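Local coordinates for protein ATP12 ATPase (Paracoccus denitrificans, PDB 2R31) that probably acts as a chaperone in the assembly of F1-ATPase, at residues Thr36-Leu44 / Ser74-Val82; Pro109-Trp120 / Leu198-Gln206. All coordinates share one frame; numbering follows the deposited sequence. Where two conformers were deposited one is given.

The two contacts sit on opposite sides of the centre of this single, mainly helical chain. Contact 1 (36-44 with 74-82) joins the loop that leaves the small N-terminal antiparallel sheet to helix 70-82, whereas contact 2 (109-120 with 198-206) packs helix 110-130 against the junction of helices 192-199 and 201-210. Their centres are 39 Å apart and their nearest atoms about 19 Å, so they do not touch. Both segments of contact 1 precede those of contact 2 in the sequence. Each combines an apolar patch with a carboxylate that accepts across the interface, Glu80 with two direct hydrogen bonds and Asp202 with one, and a water bridges each pair of segments.

Contact 1 (Thr36-Leu44 / Ser74-Val82); sequences TPGKQPLRL and SANSAIEKV
Glu80, on helix 70-82, reaches the type I beta turn Thr36-Lys39 and ties the loop after strand 32-33 to the helix. One carboxylate oxygen does the gripping: Glu80 OE2 accepts from Thr36 OG1 at 2.7 Å, on its anti side and 18° out of the carboxylate plane, and from Gly38 N at 2.8 Å, nearly in line with its C-O bond. The threonine hydroxyl donates to Glu80 and accepts from Gln40 N, 3.0 Å from Thr36 OG1, both uses allowed by a chi1 of 69° that sets OG1 between the backbone N and carbonyl carbon. Lys39 N bonds to Thr36 O within the turn, and Thr36 N to Gln40 O closes its base. An alanine in place of Glu80 would probably leave the Thr36 hydroxyl and Gly38 N without their shared acceptor and the turn less firmly held to the helix. Pro37 lays CD against the Asn76 amide, 3.3 Å from ND2. Beyond the polar cluster, toward Leu44, the contact is apolar: Ala75 CB meets Leu42 CD1 and Leu44 CD2, the latter at 3.8 Å, and Leu44 continues onto helix 47-58 through Leu49 and Ile53. Ile79 packs its CG2 branch against Pro41 O and Gln40 OE1. Beside Gln40 a water bridges the segments, accepting from Gln40 NE2 at 2.9 Å and donating to Glu80 O at 2.8 Å.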
ATOM      1  N   THR A  36     -11.675  16.243  -6.212  1.00 10.00           N
ATOM      2  CA  THR A  36     -11.607  14.855  -6.645  1.00 10.20           C
ATOM      3  C   THR A  36     -12.490  14.641  -7.867  1.00 10.25           C
ATOM      4  O   THR A  36     -13.295  15.476  -8.236  1.00 12.16           O
ATOM      5  CB  THR A  36     -11.988  13.906  -5.510  1.00 11.16           C
ATOM      6  OG1 THR A  36     -13.386  14.062  -5.245  1.00 12.60           O
ATOM      7  CG2 THR A  36     -11.191  14.179  -4.227  1.00 12.24           C
ATOM      8  N   PRO A  37     -12.378  13.493  -8.527  1.00 11.94           N
ATOM      9  CA  PRO A  37     -13.232  13.238  -9.697  1.00 13.54           C
ATOM     10  C   PRO A  37     -14.718  13.284  -9.394  1.00 14.06           C
ATOM     11  O   PRO A  37     -15.465  13.690 -10.309  1.00 18.35           O
ATOM     12  CB  PRO A  37     -12.784  11.847 -10.151  1.00 16.00           C
ATOM     13  CG  PRO A  37     -11.344  11.757  -9.702  1.00 14.83           C
ATOM     14  CD  PRO A  37     -11.377  12.431  -8.351  1.00 12.95           C
ATOM     15  N   GLY A  38     -15.133  12.928  -8.195  1.00 15.04           N
ATOM     16  CA  GLY A  38     -16.493  13.050  -7.691  1.00 16.80           C
ATOM     17  C   GLY A  38     -16.812  14.436  -7.164  1.00 17.28           C
ATOM     18  O   GLY A  38     -17.884  14.611  -6.549  1.00 21.09           O
ATOM     19  N   LYS A  39     -15.920  15.396  -7.383  1.00 16.18           N
ATOM     20  CA  LYS A  39     -16.155  16.799  -7.045  1.00 17.08           C
ATOM     21  C   LYS A  39     -16.099  17.086  -5.550  1.00 16.37           C
ATOM     22  O   LYS A  39     -16.587  18.095  -5.062  1.00 21.12           O
ATOM     23  CB  LYS A  39     -17.478  17.269  -7.679  1.00 20.86           C
ATOM     24  CG  LYS A  39     -17.325  17.371  -9.178  1.00 24.72           C
ATOM     25  CD  LYS A  39     -18.449  18.244  -9.678  1.00 30.94           C
ATOM     26  CE  LYS A  39     -19.411  17.457 -10.553  1.00 35.60           C
ATOM     27  NZ  LYS A  39     -18.749  16.638 -11.620  1.00 45.16           N
ATOM     28  N   GLN A  40     -15.472  16.228  -4.760  1.00 15.39           N
ATOM     29  CA  GLN A  40     -15.253  16.448  -3.340  1.00 14.46           C
ATOM     30  C   GLN A  40     -14.028  17.344  -3.174  1.00 12.67           C
ATOM     31  O   GLN A  40     -13.130  17.303  -4.026  1.00 12.30           O
ATOM     32  CB  GLN A  40     -15.066  15.153  -2.570  1.00 15.79           C
ATOM     33  CG  GLN A  40     -16.345  14.335  -2.673  1.00 22.46           C
ATOM     34  CD  GLN A  40     -16.249  12.979  -2.015  1.00 25.97           C
ATOM     35  OE1 GLN A  40     -15.561  12.836  -1.019  1.00 36.31           O
ATOM     36  NE2 GLN A  40     -16.957  12.042  -2.610  1.00 28.87           N
ATOM     37  N   PRO A  41     -14.002  18.196  -2.160  1.00 13.60           N
ATOM     38  CA  PRO A  41     -12.805  18.992  -1.959  1.00 12.80           C
ATOM     39  C   PRO A  41     -11.594  18.099  -1.763  1.00 12.25           C
ATOM     40  O   PRO A  41     -11.626  17.146  -1.030  1.00 14.78           O
ATOM     41  CB  PRO A  41     -13.076  19.826  -0.709  1.00 15.72           C
ATOM     42  CG  PRO A  41     -14.570  19.869  -0.634  1.00 18.63           C
ATOM     43  CD  PRO A  41     -15.023  18.524  -1.164  1.00 18.47           C
ATOM     44  N   LEU A  42     -10.491  18.356  -2.456  0.54 12.45           N
ATOM     45  CA  LEU A  42      -9.228  17.708  -2.274  0.54 11.40           C
ATOM     46  C   LEU A  42      -8.505  18.497  -1.187  0.54 10.01           C
ATOM     47  O   LEU A  42      -8.055  19.628  -1.411  0.54 11.21           O
ATOM     48  CB  LEU A  42      -8.375  17.633  -3.538  0.54 12.47           C
ATOM     49  CG  LEU A  42      -7.060  16.877  -3.384  0.54 13.71           C
ATOM     50  CD1 LEU A  42      -7.295  15.385  -3.267  0.54 16.88           C
ATOM     51  CD2 LEU A  42      -6.090  17.162  -4.540  0.54 16.22           C
ATOM     52  N   ARG A  43      -8.383  17.943   0.007  1.00  9.43           N
ATOM     53  CA  ARG A  43      -7.684  18.537   1.128  1.00  9.19           C
ATOM     54  C   ARG A  43      -6.683  17.496   1.641  1.00  9.03           C
ATOM     55  O   ARG A  43      -7.038  16.339   1.835  1.00 11.48           O
ATOM     56  CB  ARG A  43      -8.611  18.995   2.236  1.00 10.66           C
ATOM     57  CG  ARG A  43      -9.491  20.147   1.824  1.00 11.38           C
ATOM     58  CD  ARG A  43      -8.777  21.476   1.589  1.00 11.73           C
ATOM     59  NE  ARG A  43      -9.735  22.519   1.224  1.00 11.81           N
ATOM     60  CZ  ARG A  43     -10.221  22.712  -0.009  1.00 11.41           C
ATOM     61  NH1 ARG A  43      -9.832  21.982  -1.036  1.00 11.80           N
ATOM     62  NH2 ARG A  43     -11.125  23.661  -0.235  1.00 13.88           N
ATOM     63  N   LEU A  44      -5.431  17.918   1.841  1.00  8.21           N
ATOM     64  CA  LEU A  44      -4.335  17.001   2.131  1.00  8.07           C
ATOM     65  C   LEU A  44      -3.726  17.252   3.503  1.00  7.74           C
ATOM     66  O   LEU A  44      -3.696  18.400   3.978  1.00  9.23           O
ATOM     67  CB  LEU A  44      -3.254  17.203   1.064  1.00  7.77           C
ATOM     68  CG  LEU A  44      -3.787  17.130  -0.373  1.00  8.30           C
ATOM     69  CD1 LEU A  44      -2.686  17.599  -1.297  1.00  8.94           C
ATOM     70  CD2 LEU A  44      -4.275  15.738  -0.725  1.00  7.89           C
ATOM     71  N   SER A  74      -3.896   8.283  -5.251  1.00  7.03           N
ATOM     72  CA  SER A  74      -3.994   7.854  -3.855  1.00  7.25           C
ATOM     73  C   SER A  74      -4.787   8.816  -3.009  1.00  6.25           C
ATOM     74  O   SER A  74      -5.589   8.404  -2.171  1.00  6.62           O
ATOM     75  CB  SER A  74      -2.561   7.711  -3.309  1.00  8.92           C
ATOM     76  OG  SER A  74      -1.785   6.749  -3.885  1.00 11.21           O
ATOM     77  N   ALA A  75      -4.601  10.120  -3.208  1.00  6.02           N
ATOM     78  CA  ALA A  75      -5.363  11.104  -2.449  1.00  5.94           C
ATOM     79  C   ALA A  75      -6.837  11.051  -2.785  1.00  5.77           C
ATOM     80  O   ALA A  75      -7.690  11.170  -1.891  1.00  6.60           O
ATOM     81  CB  ALA A  75      -4.800  12.492  -2.691  1.00  6.90           C
ATOM     82  N   ASN A  76      -7.175  10.869  -4.061  1.00  6.59           N
ATOM     83  CA  ASN A  76      -8.577  10.728  -4.454  1.00  7.22           C
ATOM     84  C   ASN A  76      -9.189   9.549  -3.722  1.00  7.62           C
ATOM     85  O   ASN A  76     -10.330   9.592  -3.237  1.00  9.05           O
ATOM     86  CB  ASN A  76      -8.693  10.534  -5.960  1.00  8.42           C
ATOM     87  CG  ASN A  76      -8.434  11.785  -6.763  1.00  8.71           C
ATOM     88  OD1 ASN A  76      -8.528  12.899  -6.267  1.00  9.10           O
ATOM     89  ND2 ASN A  76      -8.158  11.561  -8.064  1.00  9.67           N
ATOM     90  N   SER A  77      -8.486   8.416  -3.636  0.71  7.55           N
ATOM     91  CA  SER A  77      -8.997   7.236  -2.916  0.71  8.05           C
ATOM     92  C   SER A  77      -9.124   7.495  -1.431  0.71  7.23           C
ATOM     93  O   SER A  77     -10.079   7.097  -0.794  0.71  8.92           O
ATOM     94  CB  SER A  77      -8.097   6.049  -3.211  0.71  9.33           C
ATOM     95  OG  SER A  77      -8.574   4.919  -2.508  0.71 13.66           O
ATOM     96  N   ALA A  78      -8.134   8.178  -0.857  1.00  6.69           N
ATOM     97  CA  ALA A  78      -8.222   8.504   0.564  1.00  6.80           C
ATOM     98  C   ALA A  78      -9.503   9.275   0.852  1.00  7.03           C
ATOM     99  O   ALA A  78     -10.230   9.017   1.813  1.00  8.39           O
ATOM    100  CB  ALA A  78      -7.011   9.311   1.013  1.00  6.81           C
ATOM    101  N   ILE A  79      -9.790  10.291   0.046  0.76  7.06           N
ATOM    102  CA  ILE A  79     -10.914  11.182   0.292  0.76  7.96           C
ATOM    103  C   ILE A  79     -12.225  10.512  -0.059  0.76  8.30           C
ATOM    104  O   ILE A  79     -13.207  10.609   0.727  0.76  8.94           O
ATOM    105  CB  ILE A  79     -10.704  12.506  -0.478  0.76  8.06           C
ATOM    106  CG1 ILE A  79      -9.508  13.257   0.076  0.76  8.64           C
ATOM    107  CG2 ILE A  79     -11.985  13.379  -0.435  0.76 11.13           C
ATOM    108  CD1 ILE A  79      -8.891  14.279  -0.852  0.76  9.57           C
ATOM    109  N   GLU A  80     -12.328   9.847  -1.205  1.00  8.82           N
ATOM    110  CA  GLU A  80     -13.590   9.331  -1.696  1.00 10.24           C
ATOM    111  C   GLU A  80     -13.954   7.961  -1.112  1.00 10.68           C
ATOM    112  O   GLU A  80     -15.163   7.665  -1.001  1.00 12.24           O
ATOM    113  CB  GLU A  80     -13.599   9.181  -3.212  1.00 11.03           C
ATOM    114  CG  GLU A  80     -13.480  10.548  -3.901  1.00 12.18           C
ATOM    115  CD  GLU A  80     -13.814  10.537  -5.335  1.00 18.07           C
ATOM    116  OE1 GLU A  80     -13.865   9.467  -5.990  1.00 30.10           O
ATOM    117  OE2 GLU A  80     -14.133  11.580  -5.941  1.00 16.76           O
ATOM    118  N   LYS A  81     -12.974   7.135  -0.787  1.00 10.04           N
ATOM    119  CA  LYS A  81     -13.163   5.735  -0.410  1.00 12.45           C
ATOM    120  C   LYS A  81     -12.740   5.430   1.008  1.00 12.77           C
ATOM    121  O   LYS A  81     -13.514   4.907   1.786  1.00 19.04           O
ATOM    122  CB  LYS A  81     -12.489   4.823  -1.430  1.00 13.89           C
ATOM    123  CG  LYS A  81     -12.945   4.992  -2.857  1.00 24.76           C
ATOM    124  CD  LYS A  81     -12.269   4.432  -4.058  1.00 32.61           C
ATOM    125  CE  LYS A  81     -10.779   4.444  -4.157  1.00 33.99           C
ATOM    126  NZ  LYS A  81     -10.126   3.450  -5.026  1.00 42.60           N
ATOM    127  N   VAL A  82     -11.505   5.722   1.369  1.00  9.13           N
ATOM    128  CA  VAL A  82     -10.987   5.218   2.639  1.00  9.25           C
ATOM    129  C   VAL A  82     -11.425   6.036   3.832  1.00 10.02           C
ATOM    130  O   VAL A  82     -11.971   5.463   4.786  1.00 12.77           O
ATOM    131  CB  VAL A  82      -9.453   5.077   2.609  1.00  8.86           C
ATOM    132  CG1 VAL A  82      -8.952   4.619   3.949  1.00 10.07           C
ATOM    133  CG2 VAL A  82      -9.040   4.161   1.459  1.00 10.33           C
TER
HETATM  134  O   HOH W   1     -17.258   9.304  -1.746  1.00 25.88           O

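Contact 2 (Pro109-Trp120 / Leu198-Gln206); sequences PEALVRAQAEGW and LSRIDEEFQ
Ile201 is a knob in a hole formed by Ala115, Gln116, Gly119 and Trp120, the tight centre of a helix-helix packing in which the axes of 110-120 and 201-206 approach to 10.2 Å at 140°, roughly antiparallel. Its CD1 lies 3.5 Å from Trp120 NE1, and its CG2 reaches Ala115 CB and Gln116 CG. Gly119 leaves room for this: a beta carbon there would run into Ile201 CD1. Leu198 CD2 settles against Gly119 O. The more open end lies at the exposed Pro109 and Ala111, round Phe205. With CG anti to the backbone N (chi1 -177°), the Phe205 ring extends toward the start of helix 110-130, where the N-cap residue Pro109 touches it through CG and Ala111 CB meets its edge at CE1. Leu112 CB lies over one face in a CH-pi contact, 3.9 Å from the ring centroid and 5° off its normal. A polar, water-bridged flank runs alongside: Gln116 NE2 donates to Asp202 OD1 at 2.8 Å, on the syn side of the carboxylate, and a water accepts from Gln116 NE2 at 3.1 Å and donates to Asp202 OD2 at 2.6 Å. Gln116 OE1 is satisfied separately by Ala106 N, which fixes which way round the amide lies. Next to the knob, the indole N-H is paired too: Trp120 NE1 donates to Leu198 O at 2.8 Å, almost in the ring plane but well above the carbonyl plane.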
ATOM      1  N   PRO A 109       8.474 -28.848  -1.224  1.00 14.27           N
ATOM      2  CA  PRO A 109       9.636 -29.661  -0.806  1.00 13.88           C
ATOM      3  C   PRO A 109      10.380 -29.002   0.365  1.00 12.54           C
ATOM      4  O   PRO A 109      10.169 -27.829   0.737  1.00 12.31           O
ATOM      5  CB  PRO A 109      10.489 -29.742  -2.063  1.00 15.67           C
ATOM      6  CG  PRO A 109      10.024 -28.644  -2.899  1.00 18.27           C
ATOM      7  CD  PRO A 109       8.679 -28.184  -2.522  1.00 14.99           C
ATOM      8  N   GLU A 110      11.301 -29.754   0.959  1.00 12.66           N
ATOM      9  CA  GLU A 110      12.047 -29.317   2.132  1.00 12.49           C
ATOM     10  C   GLU A 110      12.769 -28.011   1.868  1.00 11.84           C
ATOM     11  O   GLU A 110      12.798 -27.124   2.720  1.00 11.65           O
ATOM     12  CB  GLU A 110      12.999 -30.395   2.612  1.00 13.62           C
ATOM     13  CG  GLU A 110      12.256 -31.606   3.197  1.00 15.00           C
ATOM     14  CD  GLU A 110      13.029 -32.698   3.821  1.00 17.73           C
ATOM     15  OE1 GLU A 110      12.426 -33.696   4.296  1.00 22.65           O
ATOM     16  OE2 GLU A 110      14.258 -32.537   3.864  1.00 24.04           O
ATOM     17  N   ALA A 111      13.368 -27.866   0.671  1.00 12.78           N
ATOM     18  CA  ALA A 111      14.120 -26.695   0.387  1.00 12.98           C
ATOM     19  C   ALA A 111      13.216 -25.437   0.395  1.00 12.06           C
ATOM     20  O   ALA A 111      13.641 -24.335   0.746  1.00 12.71           O
ATOM     21  CB  ALA A 111      14.800 -26.819  -0.995  1.00 13.89           C
ATOM     22  N   LEU A 112      11.968 -25.559  -0.031  1.00 11.23           N
ATOM     23  CA  LEU A 112      11.040 -24.436   0.010  1.00 11.39           C
ATOM     24  C   LEU A 112      10.636 -24.086   1.443  1.00 10.29           C
ATOM     25  O   LEU A 112      10.556 -22.911   1.817  1.00  9.72           O
ATOM     26  CB  LEU A 112       9.806 -24.721  -0.861  1.00 11.98           C
ATOM     27  CG  LEU A 112       8.748 -23.620  -0.825  1.00 11.37           C
ATOM     28  CD1 LEU A 112       9.282 -22.241  -1.263  1.00 12.43           C
ATOM     29  CD2 LEU A 112       7.609 -24.060  -1.750  1.00 14.04           C
ATOM     30  N   VAL A 113      10.383 -25.124   2.259  1.00 10.10           N
ATOM     31  CA  VAL A 113      10.129 -24.894   3.693  1.00  9.49           C
ATOM     32  C   VAL A 113      11.211 -24.067   4.328  1.00  9.51           C
ATOM     33  O   VAL A 113      10.956 -23.082   5.052  1.00  9.70           O
ATOM     34  CB  VAL A 113       9.929 -26.239   4.409  1.00  9.68           C
ATOM     35  CG1 VAL A 113       9.815 -26.031   5.904  1.00 10.78           C
ATOM     36  CG2 VAL A 113       8.737 -26.970   3.841  1.00 11.62           C
ATOM     37  N   ARG A 114      12.473 -24.407   4.027  1.00  9.90           N
ATOM     38  CA  ARG A 114      13.609 -23.686   4.577  1.00 10.14           C
ATOM     39  C   ARG A 114      13.716 -22.263   4.019  1.00 10.57           C
ATOM     40  O   ARG A 114      14.032 -21.315   4.753  1.00 11.41           O
ATOM     41  CB  ARG A 114      14.924 -24.448   4.399  1.00 11.56           C
ATOM     42  CG  ARG A 114      14.889 -25.742   5.203  1.00 10.91           C
ATOM     43  CD  ARG A 114      16.273 -26.354   5.310  1.00 12.25           C
ATOM     44  NE  ARG A 114      16.228 -27.637   6.009  1.00 12.11           N
ATOM     45  CZ  ARG A 114      16.200 -28.802   5.423  1.00 11.83           C
ATOM     46  NH1 ARG A 114      16.279 -28.886   4.106  1.00 13.89           N
ATOM     47  NH2 ARG A 114      16.118 -29.884   6.171  1.00 13.55           N
ATOM     48  N   ALA A 115      13.473 -22.074   2.727  1.00 10.93           N
ATOM     49  CA  ALA A 115      13.526 -20.744   2.112  1.00 10.90           C
ATOM     50  C   ALA A 115      12.505 -19.808   2.730  1.00  9.66           C
ATOM     51  O   ALA A 115      12.749 -18.639   3.002  1.00 10.72           O
ATOM     52  CB  ALA A 115      13.331 -20.797   0.609  1.00 14.15           C
ATOM     53  N   GLN A 116      11.288 -20.318   2.934  1.00  9.66           N
ATOM     54  CA  GLN A 116      10.223 -19.540   3.554  1.00  9.50           C
ATOM     55  C   GLN A 116      10.627 -19.156   4.978  1.00  8.71           C
ATOM     56  O   GLN A 116      10.437 -18.015   5.397  1.00  9.31           O
ATOM     57  CB  GLN A 116       8.900 -20.290   3.532  1.00  8.89           C
ATOM     58  CG  GLN A 116       8.233 -20.454   2.162  1.00 10.67           C
ATOM     59  CD  GLN A 116       7.020 -21.396   2.210  1.00 11.87           C
ATOM     60  OE1 GLN A 116       6.944 -22.246   3.065  1.00 16.64           O
ATOM     61  NE2 GLN A 116       6.096 -21.315   1.254  1.00 16.31           N
ATOM     62  N   ALA A 117      11.181 -20.087   5.757  1.00  9.36           N
ATOM     63  CA  ALA A 117      11.555 -19.792   7.126  1.00  9.90           C
ATOM     64  C   ALA A 117      12.633 -18.747   7.163  1.00  9.85           C
ATOM     65  O   ALA A 117      12.596 -17.795   7.971  1.00 10.11           O
ATOM     66  CB  ALA A 117      11.989 -21.085   7.819  1.00 11.86           C
ATOM     67  N   GLU A 118      13.651 -18.880   6.276  1.00 10.12           N
ATOM     68  CA  GLU A 118      14.752 -17.905   6.282  0.57 11.31           C
ATOM     69  C   GLU A 118      14.267 -16.489   6.062  1.00 10.41           C
ATOM     70  O   GLU A 118      14.735 -15.542   6.708  1.00 11.29           O
ATOM     71  CB  GLU A 118      15.780 -18.262   5.199  0.57 12.45           C
ATOM     72  CG  GLU A 118      16.963 -17.311   5.109  0.57 13.97           C
ATOM     73  CD  GLU A 118      17.875 -17.488   3.929  0.57 20.34           C
ATOM     74  OE1 GLU A 118      17.492 -18.029   2.867  0.57 29.04           O
ATOM     75  OE2 GLU A 118      19.018 -17.050   4.055  0.57 27.83           O
ATOM     76  N   GLY A 119      13.347 -16.359   5.113  1.00  9.51           N
ATOM     77  CA  GLY A 119      12.868 -15.014   4.792  1.00  9.07           C
ATOM     78  C   GLY A 119      11.834 -14.478   5.754  1.00  8.46           C
ATOM     79  O   GLY A 119      11.778 -13.299   6.075  1.00  9.23           O
ATOM     80  N   TRP A 120      10.920 -15.351   6.187  1.00  8.35           N
ATOM     81  CA  TRP A 120       9.724 -14.925   6.896  1.00  7.86           C
ATOM     82  C   TRP A 120       9.799 -15.006   8.409  1.00  8.07           C
ATOM     83  O   TRP A 120       9.154 -14.207   9.106  1.00  8.48           O
ATOM     84  CB  TRP A 120       8.508 -15.733   6.421  1.00  8.11           C
ATOM     85  CG  TRP A 120       8.168 -15.510   4.965  1.00  8.49           C
ATOM     86  CD1 TRP A 120       8.621 -14.498   4.142  1.00  9.04           C
ATOM     87  CD2 TRP A 120       7.283 -16.304   4.171  1.00  8.64           C
ATOM     88  NE1 TRP A 120       8.065 -14.634   2.910  1.00  9.34           N
ATOM     89  CE2 TRP A 120       7.262 -15.712   2.893  1.00  9.06           C
ATOM     90  CE3 TRP A 120       6.519 -17.421   4.409  1.00  8.94           C
ATOM     91  CZ2 TRP A 120       6.491 -16.246   1.842  1.00 10.08           C
ATOM     92  CZ3 TRP A 120       5.762 -17.937   3.374  1.00 10.25           C
ATOM     93  CH2 TRP A 120       5.741 -17.370   2.101  1.00 10.60           C
ATOM     94  N   LEU A 198      10.181 -10.641  -0.485  1.00  7.74           N
ATOM     95  CA  LEU A 198       9.775 -11.654   0.503  1.00  8.12           C
ATOM     96  C   LEU A 198       8.475 -12.323   0.104  1.00  8.41           C
ATOM     97  O   LEU A 198       8.268 -13.510   0.322  1.00  9.67           O
ATOM     98  CB  LEU A 198       9.646 -11.055   1.906  1.00  8.33           C
ATOM     99  CG  LEU A 198      10.943 -10.652   2.555  1.00  8.60           C
ATOM    100  CD1 LEU A 198      10.657  -9.915   3.861  1.00 10.38           C
ATOM    101  CD2 LEU A 198      11.839 -11.867   2.821  1.00 11.18           C
ATOM    102  N   SER A 199       7.564 -11.531  -0.475  1.00  7.72           N
ATOM    103  CA  SER A 199       6.254 -12.045  -0.812  1.00  8.59           C
ATOM    104  C   SER A 199       6.296 -13.077  -1.942  1.00  9.19           C
ATOM    105  O   SER A 199       5.364 -13.834  -2.101  1.00 12.42           O
ATOM    106  CB  SER A 199       5.295 -10.943  -1.199  1.00  9.30           C
ATOM    107  OG  SER A 199       5.541 -10.434  -2.513  1.00  9.23           O
ATOM    108  N   ARG A 200       7.383 -13.058  -2.714  1.00  8.42           N
ATOM    109  CA  ARG A 200       7.553 -13.885  -3.918  1.00  9.36           C
ATOM    110  C   ARG A 200       8.364 -15.148  -3.694  1.00  8.65           C
ATOM    111  O   ARG A 200       8.723 -15.786  -4.689  1.00  9.96           O
ATOM    112  CB  ARG A 200       8.189 -13.075  -5.042  1.00 11.77           C
ATOM    113  CG  ARG A 200       7.417 -11.933  -5.541  1.00 13.71           C
ATOM    114  CD  ARG A 200       8.061 -11.425  -6.796  1.00 21.28           C
ATOM    115  NE  ARG A 200       7.922 -12.344  -7.876  1.00 24.09           N
ATOM    116  CZ  ARG A 200       8.397 -12.717  -9.000  1.00 20.51           C
ATOM    117  NH1 ARG A 200       9.515 -12.155  -9.469  1.00 27.33           N
ATOM    118  NH2 ARG A 200       7.946 -13.682  -9.824  1.00 25.64           N
ATOM    119  N   ILE A 201       8.651 -15.542  -2.470  1.00  8.47           N
ATOM    120  CA  ILE A 201       9.543 -16.690  -2.279  1.00  8.42           C
ATOM    121  C   ILE A 201       9.043 -17.921  -2.992  1.00  8.86           C
ATOM    122  O   ILE A 201       9.857 -18.621  -3.630  1.00  9.32           O
ATOM    123  CB  ILE A 201       9.812 -16.934  -0.756  1.00  8.92           C
ATOM    124  CG1 ILE A 201      10.743 -15.852  -0.217  1.00 10.11           C
ATOM    125  CG2 ILE A 201      10.325 -18.318  -0.494  1.00 10.52           C
ATOM    126  CD1 ILE A 201      10.957 -15.858   1.293  1.00 11.62           C
ATOM    127  N   ASP A 202       7.755 -18.273  -2.969  0.61  9.87           N
ATOM    128  CA  ASP A 202       7.246 -19.464  -3.653  0.61 10.59           C
ATOM    129  C   ASP A 202       7.406 -19.393  -5.178  0.61 10.37           C
ATOM    130  O   ASP A 202       7.877 -20.344  -5.817  0.61 10.28           O
ATOM    131  CB  ASP A 202       5.792 -19.768  -3.368  0.61 11.62           C
ATOM    132  CG  ASP A 202       5.515 -20.137  -1.938  0.61 11.40           C
ATOM    133  OD1 ASP A 202       6.457 -19.991  -1.152  0.61 11.21           O
ATOM    134  OD2 ASP A 202       4.356 -20.538  -1.652  0.61 12.09           O
ATOM    135  N   GLU A 203       6.978 -18.247  -5.721  1.00 10.77           N
ATOM    136  CA  GLU A 203       7.078 -18.123  -7.185  0.63 12.12           C
ATOM    137  C   GLU A 203       8.538 -18.130  -7.625  1.00 10.39           C
ATOM    138  O   GLU A 203       8.836 -18.699  -8.666  1.00 11.17           O
ATOM    139  CB  GLU A 203       6.330 -16.873  -7.629  0.63 14.21           C
ATOM    140  CG  GLU A 203       6.599 -16.311  -8.997  0.63 18.35           C
ATOM    141  CD  GLU A 203       5.811 -15.020  -9.161  0.63 24.65           C
ATOM    142  OE1 GLU A 203       5.800 -14.031  -8.392  0.63 30.77           O
ATOM    143  OE2 GLU A 203       5.106 -15.053 -10.197  0.63 32.12           O
ATOM    144  N   GLU A 204       9.431 -17.507  -6.880  1.00  9.17           N
ATOM    145  CA  GLU A 204      10.818 -17.544  -7.333  0.56  9.49           C
ATOM    146  C   GLU A 204      11.415 -18.924  -7.153  1.00  8.11           C
ATOM    147  O   GLU A 204      12.213 -19.355  -8.006  1.00  8.90           O
ATOM    148  CB  GLU A 204      11.631 -16.460  -6.651  0.56 10.92           C
ATOM    149  CG  GLU A 204      10.977 -15.122  -7.047  0.56 12.55           C
ATOM    150  CD  GLU A 204      12.012 -14.043  -7.027  0.56 13.87           C
ATOM    151  OE1 GLU A 204      12.634 -13.971  -8.089  0.56 16.99           O
ATOM    152  OE2 GLU A 204      12.091 -13.364  -6.003  0.56 17.79           O
ATOM    153  N   PHE A 205      11.047 -19.679  -6.118  1.00  8.20           N
ATOM    154  CA  PHE A 205      11.495 -21.061  -6.001  1.00  8.01           C
ATOM    155  C   PHE A 205      11.054 -21.863  -7.230  1.00  8.03           C
ATOM    156  O   PHE A 205      11.803 -22.642  -7.838  1.00  8.32           O
ATOM    157  CB  PHE A 205      10.920 -21.624  -4.713  1.00  9.80           C
ATOM    158  CG  PHE A 205      11.377 -23.043  -4.462  1.00 10.58           C
ATOM    159  CD1 PHE A 205      12.534 -23.317  -3.729  1.00 12.54           C
ATOM    160  CD2 PHE A 205      10.632 -24.106  -4.961  1.00 11.47           C
ATOM    161  CE1 PHE A 205      12.915 -24.611  -3.519  1.00 14.51           C
ATOM    162  CE2 PHE A 205      11.028 -25.420  -4.753  1.00 14.15           C
ATOM    163  CZ  PHE A 205      12.182 -25.651  -4.025  1.00 13.97           C
ATOM    164  N   GLN A 206       9.787 -21.714  -7.613  1.00  8.76           N
ATOM    165  CA  GLN A 206       9.276 -22.436  -8.774  0.51  9.52           C
ATOM    166  C   GLN A 206       9.947 -22.011 -10.050  1.00  9.05           C
ATOM    167  O   GLN A 206      10.212 -22.864 -10.905  1.00 10.23           O
ATOM    168  CB  GLN A 206       7.769 -22.234  -8.820  0.51 12.00           C
ATOM    169  CG  GLN A 206       7.036 -22.767  -7.587  0.51 14.14           C
ATOM    170  CD  GLN A 206       5.601 -22.262  -7.571  0.51 21.59           C
ATOM    171  OE1 GLN A 206       5.142 -21.734  -8.584  0.51 33.98           O
ATOM    172  NE2 GLN A 206       4.939 -22.451  -6.451  0.51 32.64           N
TER
HETATM  173  O   HOH W   2       3.663 -22.567  -0.120  1.00 24.29           O